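Local coordinates for 190aa long hypothetical protein (Pyrococcus horikoshii, PDB 2DDZ) that is of unknown function, belongs to the DUF366 family and assembles as a hexamer, at the interface of chains A and B. Coordinates in Å, arbitrary orientation; residue numbers count along the deposited sequence, not the author numbering. Chains: chain A/B, 190aa long hypothetical protein.

The interface of chains A and B. Residues chain A 24, 27-28; chain B 54-55, 58.
The backbone carbonyl oxygen of A:Tyr27 meets the side chain of B:Arg58 at its CD methylene, 3.4 Å from O to CD, a van der Waals approach with no polar bond in this patch. The bend of B:Arg58 at its third torsion (chi3 56°) runs the chain along the contact, and the turn at NE brings NH1 toward A:Arg28. NH1 lies 3.6 Å from the carbonyl O of A:Arg28, too far to count as a bond, although that oxygen sits at the edge of the guanidinium and in its plane. A long, positively charged chain suits this place: its methylenes pack against the backbone, while its charge may be drawn weakly to the two carbonyls.

B:Ile54, at the start of the helix 54-58, carries most of the apolar contact, and its two branches part to different partners. The longer one ends in CD1, which lies over one face of the A:His24 imidazole, offset toward the rim and 3.4 Å from CG, in a CH-pi contact; the flat ring suits a methyl laid upon it. The other branch, CG2, touches A:Tyr27 CD2 at 3.4 Å; the isoleucine CB lies in the ring plane, at its edge. Roughly at right angles to the tyrosine, the backbone CA of A:Arg28 lies 3.8 Å from CG2, with its CG methylene at 3.9 Å. Beta-branching thus lets one residue serve an imidazole face, a phenol edge and an arginine stem.

A:Tyr27 reaches across because its CG is anti to the backbone N (chi1 178°). Its hydroxyl OH ends 3.4 Å from CB of B:Glu55, which lends its CB and CG methylenes while its extended chain carries the carboxylate past, its plane perpendicular to the phenol ring. Here the tyrosine supplies length and a flat edge.

Together, shape fit and mainly apolar packing join helix 54-58 of chain B to helix 25-30 of chain A and the loop residue before it, forming one part of a subunit contact in the hexamer.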
# COMPACT_ATOMS: atom_id res chain seq x y z
N HIS A 24 -6.00 11.07 -15.44
CA HIS A 24 -5.22 11.99 -16.28
C HIS A 24 -6.02 12.98 -17.13
O HIS A 24 -5.44 13.73 -17.92
CB HIS A 24 -4.27 11.18 -17.17
CG HIS A 24 -3.13 10.55 -16.43
ND1 HIS A 24 -3.08 9.21 -16.14
CD2 HIS A 24 -1.99 11.09 -15.94
CE1 HIS A 24 -1.94 8.94 -15.51
NE2 HIS A 24 -1.27 10.07 -15.38
N TYR A 27 -4.40 16.47 -17.22
CA TYR A 27 -3.11 16.59 -17.88
C TYR A 27 -3.29 16.34 -19.37
O TYR A 27 -2.80 17.09 -20.22
CB TYR A 27 -2.11 15.56 -17.33
CG TYR A 27 -0.79 15.64 -18.05
CD1 TYR A 27 0.01 16.78 -17.95
CD2 TYR A 27 -0.35 14.58 -18.84
CE1 TYR A 27 1.23 16.86 -18.62
CE2 TYR A 27 0.87 14.66 -19.53
CZ TYR A 27 1.65 15.80 -19.41
OH TYR A 27 2.86 15.89 -20.05
N ARG A 28 -4.03 15.27 -19.66
CA ARG A 28 -4.32 14.84 -21.03
C ARG A 28 -4.98 15.91 -21.90
O ARG A 28 -4.65 16.03 -23.08
CB ARG A 28 -5.22 13.60 -20.97
CG ARG A 28 -5.06 12.67 -22.17
CD ARG A 28 -5.43 11.22 -21.84
NE ARG A 28 -6.86 10.96 -21.67
CZ ARG A 28 -7.52 11.08 -20.51
NH1 ARG A 28 -8.82 10.82 -20.46
NH2 ARG A 28 -6.89 11.46 -19.42
N ILE B 54 1.67 10.25 -22.12
CA ILE B 54 0.59 11.15 -22.49
C ILE B 54 1.08 12.44 -23.12
O ILE B 54 0.34 13.10 -23.85
CB ILE B 54 -0.30 11.44 -21.26
CG1 ILE B 54 -1.11 10.19 -20.92
CG2 ILE B 54 -1.24 12.61 -21.53
CD1 ILE B 54 -1.79 10.25 -19.57
N GLU B 55 2.33 12.80 -22.84
CA GLU B 55 2.90 14.01 -23.41
C GLU B 55 3.12 13.73 -24.89
O GLU B 55 3.05 14.64 -25.72
CB GLU B 55 4.23 14.36 -22.76
CG GLU B 55 4.85 15.62 -23.35
CD GLU B 55 6.17 15.99 -22.71
OE1 GLU B 55 6.57 15.35 -21.72
OE2 GLU B 55 6.81 16.94 -23.21
N ARG B 58 -0.13 14.29 -26.58
CA ARG B 58 -0.39 15.72 -26.68
C ARG B 58 0.44 16.39 -27.77
O ARG B 58 -0.00 17.36 -28.38
CB ARG B 58 -0.14 16.39 -25.33
CG ARG B 58 -1.28 16.22 -24.34
CD ARG B 58 -0.90 16.80 -23.00
NE ARG B 58 -0.49 18.20 -23.10
CZ ARG B 58 -1.31 19.21 -23.34
NH1 ARG B 58 -2.60 18.99 -23.52
NH2 ARG B 58 -0.84 20.45 -23.40